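Local coordinates for glycoside Hydrolase (PDB 5T99), which probably hydrolyses beta-galactosidic linkages of agarose-derived oligosaccharides in a human gut symbiont, and binds the sugar mimic galacto-isofagomine, at residues A[58-66]-A[318-326]; A[229-237]-A[247-255]. All coordinates share one frame; numbering follows the deposited sequence.

Contact 1 (A[58-66]-A[318-326])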
loop_
_atom_site.group_PDB
_atom_site.type_symbol
_atom_site.label_atom_id
_atom_site.label_comp_id
_atom_site.label_asym_id
_atom_site.label_seq_id
_atom_site.Cartn_x
_atom_site.Cartn_y
_atom_site.Cartn_z
ATOM N N ASN A 58 3.670 16.109 -15.984
ATOM C CA ASN A 58 3.308 16.421 -14.596
ATOM C C ASN A 58 3.701 15.260 -13.671
ATOM O O ASN A 58 3.590 14.095 -14.037
ATOM C CB ASN A 58 1.807 16.691 -14.463
ATOM C CG ASN A 58 1.335 17.864 -15.306
ATOM O OD1 ASN A 58 2.116 18.739 -15.709
ATOM N ND2 ASN A 58 0.035 17.893 -15.572
ATOM N N LEU A 59 4.153 15.611 -12.469
ATOM C CA LEU A 59 4.486 14.642 -11.427
ATOM C C LEU A 59 3.170 14.245 -10.747
ATOM O O LEU A 59 2.188 14.973 -10.885
ATOM C CB LEU A 59 5.455 15.272 -10.413
ATOM C CG LEU A 59 6.725 15.908 -10.983
ATOM C CD1 LEU A 59 7.550 16.519 -9.867
ATOM C CD2 LEU A 59 7.538 14.887 -11.762
ATOM N N PRO A 60 3.117 13.122 -10.026
ATOM C CA PRO A 60 4.236 12.178 -9.830
ATOM C C PRO A 60 4.538 11.332 -11.064
ATOM O O PRO A 60 3.675 11.164 -11.921
ATOM C CB PRO A 60 3.743 11.294 -8.682
ATOM C CG PRO A 60 2.252 11.325 -8.791
ATOM C CD PRO A 60 1.847 12.582 -9.513
ATOM N N HIS A 61 5.756 10.801 -11.124
ATOM C CA HIS A 61 6.285 10.140 -12.330
ATOM C C HIS A 61 7.266 9.006 -11.985
ATOM O O HIS A 61 8.249 9.212 -11.257
ATOM C CB HIS A 61 6.979 11.199 -13.208
ATOM C CG HIS A 61 7.684 10.649 -14.413
ATOM N ND1 HIS A 61 7.030 9.970 -15.420
ATOM C CD2 HIS A 61 8.979 10.724 -14.794
ATOM C CE1 HIS A 61 7.898 9.631 -16.355
ATOM N NE2 HIS A 61 9.091 10.072 -15.995
ATOM N N ASP A 62 6.976 7.822 -12.516
ATOM C CA ASP A 62 7.873 6.668 -12.487
ATOM C C ASP A 62 8.337 6.454 -13.925
ATOM O O ASP A 62 7.549 6.000 -14.757
ATOM C CB ASP A 62 7.081 5.452 -11.984
ATOM C CG ASP A 62 7.911 4.170 -11.867
ATOM O OD1 ASP A 62 9.171 4.211 -11.947
ATOM O OD2 ASP A 62 7.259 3.109 -11.669
ATOM N N TRP A 63 9.587 6.797 -14.246
ATOM C CA TRP A 63 10.095 6.534 -15.606
ATOM C C TRP A 63 10.365 5.046 -15.875
ATOM O O TRP A 63 10.387 4.641 -17.026
ATOM C CB TRP A 63 11.318 7.398 -15.957
ATOM C CG TRP A 63 12.672 6.859 -15.551
ATOM C CD1 TRP A 63 13.299 5.737 -16.031
ATOM C CD2 TRP A 63 13.575 7.445 -14.608
ATOM N NE1 TRP A 63 14.522 5.593 -15.435
ATOM C CE2 TRP A 63 14.722 6.624 -14.561
ATOM C CE3 TRP A 63 13.525 8.585 -13.798
ATOM C CZ2 TRP A 63 15.815 6.905 -13.736
ATOM C CZ3 TRP A 63 14.612 8.871 -12.978
ATOM C CH2 TRP A 63 15.745 8.035 -12.958
ATOM N N ALA A 64 10.565 4.246 -14.822
ATOM C CA ALA A 64 10.975 2.842 -14.978
ATOM C C ALA A 64 9.883 1.915 -15.495
ATOM O O ALA A 64 10.188 0.842 -16.000
ATOM C CB ALA A 64 11.539 2.296 -13.672
ATOM N N ILE A 65 8.621 2.314 -15.352
ATOM C CA ILE A 65 7.480 1.515 -15.831
ATOM C C ILE A 65 7.249 1.626 -17.353
ATOM O O ILE A 65 6.447 0.883 -17.906
ATOM C CB ILE A 65 6.193 1.905 -15.044
ATOM C CG1 ILE A 65 5.093 0.833 -15.131
ATOM C CG2 ILE A 65 5.655 3.263 -15.496
ATOM C CD1 ILE A 65 5.487 -0.527 -14.597
ATOM N N GLU A 66 7.968 2.531 -18.023
ATOM C CA GLU A 66 7.756 2.850 -19.443
ATOM C C GLU A 66 8.643 2.086 -20.452
ATOM O O GLU A 66 8.182 1.804 -21.554
ATOM C CB GLU A 66 7.978 4.358 -19.657
ATOM C CG GLU A 66 7.097 5.259 -18.794
ATOM C CD GLU A 66 7.459 6.734 -18.870
ATOM O OE1 GLU A 66 6.589 7.576 -18.571
ATOM O OE2 GLU A 66 8.608 7.072 -19.214
ATOM N N ASN A 318 1.778 -0.266 -8.013
ATOM C CA ASN A 318 0.433 -0.690 -8.409
ATOM C C ASN A 318 0.445 -1.289 -9.828
ATOM O O ASN A 318 -0.376 -0.928 -10.663
ATOM C CB ASN A 318 -0.531 0.494 -8.291
ATOM C CG ASN A 318 -0.986 0.721 -6.872
ATOM O OD1 ASN A 318 -1.561 -0.171 -6.251
ATOM N ND2 ASN A 318 -0.741 1.913 -6.352
ATOM N N GLY A 319 1.394 -2.197 -10.073
ATOM C CA GLY A 319 1.441 -2.990 -11.296
ATOM C C GLY A 319 1.521 -2.132 -12.549
ATOM O O GLY A 319 2.435 -1.324 -12.655
ATOM N N PRO A 320 0.538 -2.257 -13.481
ATOM C CA PRO A 320 0.532 -1.426 -14.698
ATOM C C PRO A 320 0.649 0.072 -14.479
ATOM O O PRO A 320 1.133 0.776 -15.367
ATOM C CB PRO A 320 -0.825 -1.741 -15.343
ATOM C CG PRO A 320 -1.200 -3.086 -14.830
ATOM C CD PRO A 320 -0.629 -3.166 -13.441
ATOM N N MET A 321 0.190 0.558 -13.328
ATOM C CA MET A 321 0.321 1.976 -12.973
ATOM C C MET A 321 1.704 2.357 -12.451
ATOM O O MET A 321 1.960 3.541 -12.228
ATOM C CB MET A 321 -0.738 2.371 -11.938
ATOM C CG MET A 321 -2.180 2.228 -12.412
ATOM S SD MET A 321 -2.620 3.291 -13.812
ATOM C CE MET A 321 -2.234 4.930 -13.183
ATOM N N GLY A 322 2.600 1.390 -12.269
ATOM C CA GLY A 322 3.927 1.691 -11.755
ATOM C C GLY A 322 3.901 2.238 -10.328
ATOM O O GLY A 322 2.950 1.991 -9.574
ATOM N N ALA A 323 4.933 3.001 -9.981
ATOM C CA ALA A 323 5.125 3.525 -8.619
ATOM C C ALA A 323 4.624 4.952 -8.392
ATOM O O ALA A 323 4.538 5.379 -7.243
ATOM C CB ALA A 323 6.592 3.436 -8.224
ATOM N N ALA A 324 4.299 5.701 -9.446
ATOM C CA ALA A 324 3.748 7.049 -9.253
ATOM C C ALA A 324 2.481 6.984 -8.381
ATOM O O ALA A 324 1.613 6.145 -8.621
ATOM C CB ALA A 324 3.443 7.715 -10.586
ATOM N N VAL A 325 2.395 7.849 -7.366
ATOM C CA VAL A 325 1.260 7.824 -6.444
ATOM C C VAL A 325 -0.026 8.080 -7.213
ATOM O O VAL A 325 -0.130 9.044 -7.970
ATOM C CB VAL A 325 1.377 8.853 -5.293
ATOM C CG1 VAL A 325 0.079 8.928 -4.482
ATOM C CG2 VAL A 325 2.511 8.469 -4.365
ATOM N N ASN A 326 -0.991 7.186 -7.027
ATOM C CA ASN A 326 -2.325 7.366 -7.566
ATOM C C ASN A 326 -3.342 6.888 -6.533
ATOM O O ASN A 326 -3.408 5.707 -6.209
ATOM C CB ASN A 326 -2.469 6.609 -8.884
ATOM C CG ASN A 326 -3.810 6.846 -9.548
ATOM O OD1 ASN A 326 -4.865 6.427 -9.041
ATOM N ND2 ASN A 326 -3.780 7.508 -10.700
#
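The two loops pass each other in opposite directions, closest at His61 and Ala324, whose CA atoms are 5.0 Å apart, and close again at Ile65 and Gly322. A cis peptide precedes Pro60. Gly322 has positive phi (64°), and a CB on it would run into Asp62 OD2 and Ile65 CB.

Asp62 carries the polar link. With CG anti to the backbone N (chi1 -178°), its carboxylate reaches across so that OD2 accepts the amide of Ala323, the N to OD2 distance being 2.9 Å. The N-H arrives on the anti side, tilted out of the carboxylate plane, and the bond is fairly straight at 157°. OD2 also bonds Tyr163 OH. OD1 takes Ala64 N from above the plane, making an Asx turn, and bonds Ala166 N as well. This buried carboxylate thus accepts from four donors, and its three amide donors probably stabilise a negative charge. With an alanine here, the Ala323 and Ala64 amides would probably lose their acceptor and Tyr163 its partner.

Beyond it, Ile65 lays CG1 on Gly322 CA at 3.7 Å and sets CD1 beside Gly319 O, also 3.7 Å away. At the other end Pro60 CG rests 3.4 Å from Val325 O, and Pro60 CB meets Ala324 CB at 4.1 Å.

The contact joins the sugar-binding domain to a TIM-barrel loop between strand 305-313 and helix 327-339, which Asn326 caps. Leu59 packs on strand 34-38, while Met321 touches strands 730-738 and 787-793.

Contact 2 (A[229-237]-A[247-255]). With EDO (1,2-ethanediol), chain D.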
loop_
_atom_site.group_PDB
_atom_site.type_symbol
_atom_site.label_atom_id
_atom_site.label_comp_id
_atom_site.label_asym_id
_atom_site.label_seq_id
_atom_site.Cartn_x
_atom_site.Cartn_y
_atom_site.Cartn_z
ATOM N N GLU A 229 -18.262 20.832 10.328
ATOM C CA GLU A 229 -18.622 21.765 11.420
ATOM C C GLU A 229 -17.591 21.733 12.566
ATOM O O GLU A 229 -17.207 20.662 13.044
ATOM C CB GLU A 229 -20.040 21.473 11.964
ATOM C CG GLU A 229 -21.193 21.833 11.006
ATOM C CD GLU A 229 -21.553 23.336 10.977
ATOM O OE1 GLU A 229 -22.737 23.661 11.206
ATOM O OE2 GLU A 229 -20.682 24.208 10.725
ATOM N N THR A 230 -17.141 22.912 12.993
ATOM C CA THR A 230 -16.224 23.032 14.120
ATOM C C THR A 230 -16.990 22.692 15.384
ATOM O O THR A 230 -17.965 23.368 15.701
ATOM C CB THR A 230 -15.648 24.458 14.269
ATOM O OG1 THR A 230 -14.959 24.857 13.073
ATOM C CG2 THR A 230 -14.687 24.526 15.455
ATOM N N VAL A 231 -16.563 21.636 16.075
ATOM C CA VAL A 231 -17.239 21.146 17.297
ATOM C C VAL A 231 -16.485 21.440 18.602
ATOM O O VAL A 231 -17.028 21.254 19.687
ATOM C CB VAL A 231 -17.563 19.633 17.202
ATOM C CG1 VAL A 231 -18.402 19.352 15.967
ATOM C CG2 VAL A 231 -16.296 18.763 17.203
ATOM N N ALA A 232 -15.240 21.892 18.501
ATOM C CA ALA A 232 -14.470 22.286 19.686
ATOM C C ALA A 232 -13.311 23.167 19.267
ATOM O O ALA A 232 -12.778 23.011 18.165
ATOM C CB ALA A 232 -13.957 21.065 20.444
ATOM N N ILE A 233 -12.947 24.100 20.147
ATOM C CA ILE A 233 -11.820 25.001 19.928
ATOM C C ILE A 233 -10.933 24.994 21.174
ATOM O O ILE A 233 -11.425 25.165 22.297
ATOM C CB ILE A 233 -12.286 26.433 19.579
ATOM C CG1 ILE A 233 -12.815 26.463 18.143
ATOM C CG2 ILE A 233 -11.141 27.442 19.757
ATOM C CD1 ILE A 233 -13.391 27.801 17.708
ATOM N N LEU A 234 -9.633 24.767 20.962
ATOM C CA LEU A 234 -8.658 24.747 22.044
ATOM C C LEU A 234 -7.675 25.863 21.763
ATOM O O LEU A 234 -7.092 25.920 20.676
ATOM C CB LEU A 234 -7.923 23.412 22.116
ATOM C CG LEU A 234 -6.724 23.334 23.088
ATOM C CD1 LEU A 234 -7.103 23.668 24.530
ATOM C CD2 LEU A 234 -6.083 21.952 23.006
ATOM N N ASN A 235 -7.507 26.745 22.742
ATOM C CA ASN A 235 -6.550 27.817 22.655
ATOM C C ASN A 235 -5.260 27.452 23.393
ATOM O O ASN A 235 -5.266 26.712 24.396
ATOM C CB ASN A 235 -7.155 29.116 23.191
ATOM C CG ASN A 235 -8.049 29.796 22.168
ATOM O OD1 ASN A 235 -7.566 30.335 21.169
ATOM N ND2 ASN A 235 -9.355 29.763 22.400
ATOM N N ASP A 236 -4.157 27.965 22.871
ATOM C CA ASP A 236 -2.840 27.758 23.455
ATOM C C ASP A 236 -1.994 28.963 23.066
ATOM O O ASP A 236 -2.488 29.860 22.381
ATOM C CB ASP A 236 -2.247 26.431 22.937
ATOM C CG ASP A 236 -1.100 25.912 23.785
ATOM O OD1 ASP A 236 -0.852 26.482 24.878
ATOM O OD2 ASP A 236 -0.432 24.932 23.347
ATOM N N ASN A 237 -0.756 29.017 23.536
ATOM C CA ASN A 237 0.184 30.017 23.076
ATOM C C ASN A 237 1.612 29.574 23.312
ATOM O O ASN A 237 1.869 28.649 24.089
ATOM C CB ASN A 237 -0.066 31.357 23.776
ATOM C CG ASN A 237 -0.029 31.240 25.284
ATOM O OD1 ASN A 237 1.036 31.155 25.889
ATOM N ND2 ASN A 237 -1.201 31.203 25.898
ATOM N N LYS A 247 7.993 24.884 21.271
ATOM C CA LYS A 247 6.912 23.892 21.333
ATOM C C LYS A 247 6.017 24.125 22.530
ATOM O O LYS A 247 6.475 24.554 23.583
ATOM C CB LYS A 247 7.468 22.473 21.438
ATOM C CG LYS A 247 8.189 21.980 20.192
ATOM C CD LYS A 247 8.980 20.723 20.487
ATOM C CE LYS A 247 9.496 20.115 19.209
ATOM N NZ LYS A 247 10.422 18.981 19.481
ATOM N N THR A 248 4.745 23.788 22.368
ATOM C CA THR A 248 3.764 23.933 23.421
ATOM C C THR A 248 2.768 22.800 23.336
ATOM O O THR A 248 2.500 22.287 22.255
ATOM C CB THR A 248 3.045 25.306 23.345
ATOM O OG1 THR A 248 2.054 25.399 24.378
ATOM C CG2 THR A 248 2.404 25.531 21.970
ATOM N N LEU A 249 2.223 22.442 24.494
ATOM C CA LEU A 249 1.284 21.345 24.655
ATOM C C LEU A 249 0.010 21.815 25.347
ATOM O O LEU A 249 0.059 22.558 26.324
ATOM C CB LEU A 249 1.931 20.240 25.483
ATOM C CG LEU A 249 2.659 19.157 24.696
ATOM C CD1 LEU A 249 3.584 18.371 25.615
ATOM C CD2 LEU A 249 1.655 18.225 24.024
ATOM N N ALA A 250 -1.126 21.367 24.828
ATOM C CA ALA A 250 -2.436 21.642 25.407
ATOM C C ALA A 250 -3.338 20.438 25.160
ATOM O O ALA A 250 -3.008 19.580 24.355
ATOM C CB ALA A 250 -3.033 22.875 24.755
ATOM N N TYR A 251 -4.483 20.387 25.827
ATOM C CA TYR A 251 -5.456 19.310 25.617
ATOM C C TYR A 251 -6.872 19.865 25.698
ATOM O O TYR A 251 -7.119 20.919 26.288
ATOM C CB TYR A 251 -5.280 18.177 26.642
ATOM C CG TYR A 251 -5.718 18.608 28.016
ATOM C CD1 TYR A 251 -7.001 18.318 28.489
ATOM C CD2 TYR A 251 -4.877 19.381 28.813
ATOM C CE1 TYR A 251 -7.426 18.762 29.737
ATOM C CE2 TYR A 251 -5.285 19.823 30.061
ATOM C CZ TYR A 251 -6.557 19.511 30.515
ATOM O OH TYR A 251 -6.946 19.944 31.734
ATOM N N ILE A 252 -7.799 19.123 25.119
ATOM C CA ILE A 252 -9.203 19.494 25.132
ATOM C C ILE A 252 -10.048 18.229 25.202
ATOM O O ILE A 252 -9.693 17.202 24.606
ATOM C CB ILE A 252 -9.558 20.358 23.904
ATOM C CG1 ILE A 252 -11.008 20.856 23.989
ATOM C CG2 ILE A 252 -9.316 19.603 22.600
ATOM C CD1 ILE A 252 -11.356 21.954 22.996
ATOM N N ASN A 253 -11.148 18.311 25.951
ATOM C CA ASN A 253 -12.119 17.221 26.080
ATOM C C ASN A 253 -13.035 17.206 24.852
ATOM O O ASN A 253 -13.447 18.262 24.361
ATOM C CB ASN A 253 -12.997 17.403 27.331
ATOM C CG ASN A 253 -12.220 17.307 28.639
ATOM O OD1 ASN A 253 -11.193 16.626 28.745
ATOM N ND2 ASN A 253 -12.729 17.982 29.660
ATOM N N MET A 254 -13.312 16.003 24.358
ATOM C CA MET A 254 -14.345 15.753 23.356
ATOM C C MET A 254 -15.349 14.823 24.014
ATOM O O MET A 254 -15.048 13.659 24.256
ATOM C CB MET A 254 -13.749 15.047 22.125
ATOM C CG MET A 254 -12.643 15.804 21.411
ATOM S SD MET A 254 -13.315 17.192 20.517
ATOM C CE MET A 254 -13.959 16.378 19.063
ATOM N N LEU A 255 -16.527 15.345 24.344
ATOM C CA LEU A 255 -17.595 14.514 24.916
ATOM C C LEU A 255 -18.304 13.722 23.811
ATOM O O LEU A 255 -18.419 14.193 22.679
ATOM C CB LEU A 255 -18.589 15.363 25.723
ATOM C CG LEU A 255 -18.001 16.274 26.819
ATOM C CD1 LEU A 255 -19.129 16.929 27.611
ATOM C CD2 LEU A 255 -17.043 15.545 27.760
HETATM C C1 EDO D . -17.732 16.955 20.705
HETATM O O1 EDO D . -17.058 15.703 20.834
HETATM C C2 EDO D . -17.109 18.039 21.588
HETATM O O2 EDO D . -17.436 17.878 22.980
#
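Asp236 and Thr248 approach from opposite directions, each reaching across with its polar group anti to its own backbone N: CG of Asp236 at chi1 -162° and OG1 of Thr248 at chi1 178°. Thr248 OG1 donates to Asp236 OD2 at 2.7 Å, on the syn side but tilted out of the carboxylate plane. Asp236 OD1 takes a weak bond from Asn237 N, which may help fix the rotation of the carboxylate.

Leu234 forks over the opposing backbone, its CD1 at 3.3 Å from Tyr251 O and its CD2 at 3.6 Å from Ala250 CB. Ile252, extended along its chain, pushes CD1 between Ala232 and Leu234, 3.8 Å from Ala232 CB.

These side chains bridge the two sheets of a beta sandwich along one edge, consistent with the immunoglobulin-like domain of family 2 enzymes. Strands 230-240 and 245-255 are edge strands of different sheets, paired with 215-224 and 198-209 respectively. Their segments run nearly antiparallel at 157°, with axes 7.3 Å apart at closest, and side chains rather than backbone bonds join them.

Toward the far end, Val231 and Ala232 form a classic beta bulge opposite Ile223. Met254, bent along its chain, brings SD to Ala232 CB, while the side chains of Met254 and Val231 cross at about a right angle, with CE 3.8 Å from Val231 CG2. Beside this pair sits an ethanediol, probably from the crystallisation liquor: its O1 donates to Leu255 O at 2.7 Å, and Leu255 N donates to its O2.

Contacts 1 and 2 do not touch: their centres are 40 Å apart and their nearest atoms about 26 Å. In sequence, both segments of contact 2 fall between 58-66 and 318-326, so the chain leaves the sugar-binding domain, builds the sandwich containing contact 2, enters the barrel, and there meets the sugar-binding domain again at contact 1. Contact 1 is buried, its centre 14 Å from that of the chain, and joins domains; contact 2 lies near the surface, 32 Å out, within one domain. Neither supplies a residue to the galacto-isofagomine pocket. Contact 1 has the closer sequence tie to it, since Tyr163, which bonds Asp62, comes two residues after Arg161 of that pocket.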